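Local coordinates for aminotransferase, class I and II (Erwinia tasmaniensis, PDB 5Z0Q), which belongs to the class I and II aminotransferase family and holds bound pyridoxal-5'-phosphate, at residues D209-E213 with P322-F326; Y299-R304 with F367-R371. All blocks are in the same frame, centred on the assembly; numbering follows the deposited sequence.

In the fold
The four segments alternate along the chain, and the two contacts adjoin in space, their centres 11 Å apart. They meet where Pro322 O of contact 1 lies 2.9 Å from Arg304 NH1 of contact 2, a probable hydrogen bond. Ser325 OG packs 3.2 Å from Leu300 CB, and Phe326 O lies 3.2 Å from Phe367 CE2. Contact 1 is the nearer to the bound pyridoxal-5'-phosphate: the side chain of Phe326 is about 7 Å from it, and 209-213 closely follows Asp204, Ile206 and His207 of its pocket. Gly368 of contact 2 stands farther off, about 12 Å from a bound pyridoxal-5'-phosphate.

Contact 1: residues D209-E213 with P322-F326; sequences DLVLE and PEASF
Two loops run antiparallel here and join through a single beta bridge. Val211 faces Ala324 as a non-hydrogen-bonded pair, CA to CA 4.6 Å, with the backbone bonds on its flanks. Leu212 N donates to Glu323 O at 3.1 Å, nearly straight at 170°. On the other flank Ser325 N reaches Leu210 O at 3.2 Å, a weak, bent bond, and the same carbonyl also takes a CA-H...O contact from Ala324 CA at 3.3 Å. Leu210, Leu212 and Glu213 have their CA-to-CB bonds toward the partner loop, while that of Val211 points away. Both leucines are m,t rotamers: Leu210 CD1 lies 3.7 Å from Phe326 CD2, and Leu212 CD1 presses to 3.2 Å from Ser325 OG. Phe326 follows a cis peptide bond and has chi1 near p. The carboxylates of Glu323 and Asp209 are satisfied outside the pair. That of Glu323 (chi1 m, chi2 t) forms salt bridges to Arg150 and Arg183 and accepts from Val181 N; that of Asp209 is held by Arg80, Ser241 and Trp286. Pro322 O takes Arg304 NH1. The bridge thus ties the loop after strand 200-204 of the eight-stranded sheet to the one between strands 318-319 and 329-331 of the other sheet. Its chemistry implies a join made by main chain and apolar contact, with these two buried acids neutralised by partners beyond the two loops.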
# COMPACT_ATOMS: atom_id res chain seq x y z
N ASP A 209 -2.36 21.44 -7.21
CA ASP A 209 -1.37 22.37 -6.71
C ASP A 209 -0.48 22.95 -7.80
O ASP A 209 0.30 23.86 -7.52
CB ASP A 209 -0.48 21.69 -5.65
CG ASP A 209 -1.24 21.34 -4.39
OD1 ASP A 209 -2.22 22.05 -4.06
OD2 ASP A 209 -0.86 20.36 -3.71
N LEU A 210 -0.57 22.45 -9.03
CA LEU A 210 0.33 22.84 -10.11
C LEU A 210 -0.35 23.74 -11.14
O LEU A 210 -0.04 23.67 -12.33
CB LEU A 210 0.91 21.60 -10.79
CG LEU A 210 1.78 20.71 -9.90
CD1 LEU A 210 2.27 19.49 -10.67
CD2 LEU A 210 2.94 21.50 -9.33
N VAL A 211 -1.27 24.59 -10.69
CA VAL A 211 -1.93 25.53 -11.59
C VAL A 211 -0.99 26.69 -11.87
O VAL A 211 -0.52 27.37 -10.94
CB VAL A 211 -3.26 26.03 -10.99
CG1 VAL A 211 -3.91 27.05 -11.91
CG2 VAL A 211 -4.19 24.86 -10.73
N LEU A 212 -0.70 26.94 -13.15
CA LEU A 212 0.22 27.99 -13.54
C LEU A 212 -0.47 29.24 -14.06
O LEU A 212 0.14 30.32 -14.03
CB LEU A 212 1.18 27.49 -14.63
CG LEU A 212 1.95 26.19 -14.39
CD1 LEU A 212 2.81 25.89 -15.60
CD2 LEU A 212 2.79 26.28 -13.13
N GLU A 213 -1.70 29.13 -14.53
CA GLU A 213 -2.37 30.26 -15.16
C GLU A 213 -2.76 31.29 -14.11
O GLU A 213 -3.41 30.93 -13.11
CB GLU A 213 -3.59 29.79 -15.94
CG GLU A 213 -3.88 30.60 -17.19
CD GLU A 213 -2.82 30.42 -18.27
OE1 GLU A 213 -2.06 29.43 -18.20
OE2 GLU A 213 -2.75 31.27 -19.18
N PRO A 322 0.09 23.81 -21.60
CA PRO A 322 -0.67 23.25 -20.49
C PRO A 322 -0.91 24.28 -19.40
O PRO A 322 0.02 24.93 -18.93
CB PRO A 322 0.22 22.10 -19.99
CG PRO A 322 1.60 22.52 -20.38
CD PRO A 322 1.46 23.27 -21.68
N GLU A 323 -2.18 24.44 -19.01
CA GLU A 323 -2.50 25.31 -17.89
C GLU A 323 -2.04 24.75 -16.56
O GLU A 323 -2.02 25.49 -15.57
CB GLU A 323 -4.01 25.57 -17.86
CG GLU A 323 -4.53 26.32 -19.08
CD GLU A 323 -6.04 26.54 -19.04
OE1 GLU A 323 -6.76 25.67 -18.50
OE2 GLU A 323 -6.50 27.59 -19.54
N ALA A 324 -1.65 23.48 -16.51
CA ALA A 324 -1.17 22.85 -15.28
C ALA A 324 0.05 22.00 -15.59
O ALA A 324 -0.02 21.08 -16.41
CB ALA A 324 -2.27 21.99 -14.65
N SER A 325 1.16 22.33 -14.94
CA SER A 325 2.40 21.57 -15.06
C SER A 325 2.19 20.12 -14.65
O SER A 325 1.26 19.79 -13.90
CB SER A 325 3.49 22.24 -14.21
OG SER A 325 4.24 23.15 -14.99
N PHE A 326 3.06 19.22 -15.13
CA PHE A 326 4.26 19.55 -15.91
C PHE A 326 4.35 18.76 -17.21
O PHE A 326 5.43 18.34 -17.62
CB PHE A 326 5.51 19.30 -15.06
CG PHE A 326 5.42 18.07 -14.20
CD1 PHE A 326 5.79 16.83 -14.70
CD2 PHE A 326 4.98 18.16 -12.88
CE1 PHE A 326 5.71 15.70 -13.91
CE2 PHE A 326 4.90 17.03 -12.09
CZ PHE A 326 5.26 15.80 -12.60

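Contact 2: residues Y299-R304 with F367-R371; sequences YLRANR and FGCPR
Pro370 is the N-cap residue of the C-terminal helix 371-385, and the turn leading into that helix is held here against one side of helix 290-313. Within the loop, Gly368 (phi/psi -84/78) centres an inverse gamma turn closed weakly by Cys369 N to Phe367 O at 3.1 Å. The closest CA pairs are Leu300 with Gly368, 6.7 Å, and Asn303 with Arg371, 6.5 Å. Asn303, chi1 m, points toward the loop, and its ND2 gives two weak hydrogen bonds, to Cys369 O at 2.9 Å and Phe367 O at 3.4 Å. One turn earlier on the helix, Tyr299, chi1 t, accepts a short hydrogen bond at its OH from Arg371 N, 2.5 Å. The guanidinium of Arg371, chi1 and chi2 t, then a bend at chi3 (m), lies over the face of that ring: an off-centre cation-pi contact, CZ to the ring centroid 4.4 Å. Arg371 NE is 3.2 Å from Asn303 OD1. At the far end Phe367, chi1 p, lays its ring under the helix backbone, with Arg304 CA 4.1 Å from the ring centroid in a CH-pi contact and Leu300 O 3.5 Å from Phe367 CE1. Arg304 NH1 is hydrogen-bonded to Pro322 O. Helix 290-313 is probably the long interdomain helix of fold type I PLP enzymes, packed here on the entry to the small domain's C-terminal helix.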
# COMPACT_ATOMS: atom_id res chain seq x y z
N TYR A 299 9.64 27.96 -11.92
CA TYR A 299 10.60 27.21 -12.71
C TYR A 299 9.91 26.38 -13.78
O TYR A 299 10.39 26.29 -14.92
CB TYR A 299 11.45 26.32 -11.80
CG TYR A 299 12.71 25.79 -12.44
CD1 TYR A 299 13.89 26.53 -12.41
CD2 TYR A 299 12.73 24.55 -13.07
CE1 TYR A 299 15.05 26.05 -12.98
CE2 TYR A 299 13.89 24.07 -13.65
CZ TYR A 299 15.04 24.82 -13.60
OH TYR A 299 16.20 24.34 -14.18
N LEU A 300 8.77 25.77 -13.44
CA LEU A 300 8.05 24.95 -14.41
C LEU A 300 7.38 25.80 -15.48
O LEU A 300 7.27 25.36 -16.64
CB LEU A 300 7.02 24.07 -13.71
CG LEU A 300 7.58 22.88 -12.93
CD1 LEU A 300 6.47 22.07 -12.29
CD2 LEU A 300 8.44 22.00 -13.83
N ARG A 301 6.92 27.00 -15.13
CA ARG A 301 6.33 27.88 -16.15
C ARG A 301 7.38 28.33 -17.15
O ARG A 301 7.10 28.39 -18.36
CB ARG A 301 5.66 29.08 -15.49
CG ARG A 301 5.20 30.14 -16.50
CD ARG A 301 4.36 31.23 -15.86
NE ARG A 301 4.94 31.73 -14.61
CZ ARG A 301 4.36 31.60 -13.42
NH1 ARG A 301 3.18 31.00 -13.32
NH2 ARG A 301 4.96 32.07 -12.33
N ALA A 302 8.59 28.64 -16.68
CA ALA A 302 9.67 28.99 -17.60
C ALA A 302 10.03 27.81 -18.49
O ALA A 302 10.29 27.99 -19.69
CB ALA A 302 10.88 29.48 -16.82
N ASN A 303 10.06 26.60 -17.93
CA ASN A 303 10.30 25.41 -18.74
C ASN A 303 9.14 25.17 -19.70
O ASN A 303 9.36 24.75 -20.85
CB ASN A 303 10.51 24.19 -17.84
CG ASN A 303 11.90 24.15 -17.23
OD1 ASN A 303 12.62 25.15 -17.22
ND2 ASN A 303 12.29 22.99 -16.72
N ARG A 304 7.91 25.42 -19.25
CA ARG A 304 6.75 25.20 -20.10
C ARG A 304 6.74 26.16 -21.29
O ARG A 304 6.49 25.75 -22.43
CB ARG A 304 5.47 25.35 -19.29
CG ARG A 304 4.20 25.16 -20.10
CD ARG A 304 3.01 25.82 -19.41
NE ARG A 304 3.13 27.27 -19.40
CZ ARG A 304 2.20 28.09 -18.93
NH1 ARG A 304 1.07 27.61 -18.42
NH2 ARG A 304 2.39 29.41 -18.97
N PHE A 367 8.50 17.89 -18.89
CA PHE A 367 9.47 18.96 -18.69
C PHE A 367 9.68 19.30 -17.22
O PHE A 367 10.12 20.40 -16.89
CB PHE A 367 9.07 20.21 -19.49
CG PHE A 367 7.71 20.75 -19.15
CD1 PHE A 367 7.55 21.70 -18.15
CD2 PHE A 367 6.59 20.34 -19.86
CE1 PHE A 367 6.30 22.21 -17.85
CE2 PHE A 367 5.34 20.85 -19.57
CZ PHE A 367 5.20 21.78 -18.56
N GLY A 368 9.36 18.36 -16.32
CA GLY A 368 9.67 18.52 -14.92
C GLY A 368 11.09 18.08 -14.62
O GLY A 368 11.32 16.99 -14.11
N CYS A 369 12.05 18.95 -14.95
CA CYS A 369 13.46 18.62 -14.89
C CYS A 369 14.25 19.92 -14.92
O CYS A 369 13.70 20.97 -15.26
CB CYS A 369 13.87 17.70 -16.05
SG CYS A 369 13.50 18.38 -17.68
N PRO A 370 15.54 19.88 -14.56
CA PRO A 370 16.36 21.09 -14.68
C PRO A 370 16.40 21.59 -16.12
O PRO A 370 16.36 20.81 -17.07
CB PRO A 370 17.74 20.64 -14.20
CG PRO A 370 17.71 19.15 -14.25
CD PRO A 370 16.30 18.78 -13.95
N ARG A 371 16.48 22.91 -16.27
CA ARG A 371 16.38 23.53 -17.58
C ARG A 371 17.49 23.08 -18.52
O ARG A 371 17.30 23.03 -19.74
CB ARG A 371 16.37 25.06 -17.44
CG ARG A 371 16.09 25.81 -18.73
CD ARG A 371 15.88 27.29 -18.47
NE ARG A 371 14.74 27.54 -17.59
CZ ARG A 371 14.84 28.02 -16.35
NH1 ARG A 371 16.03 28.30 -15.84
NH2 ARG A 371 13.74 28.21 -15.63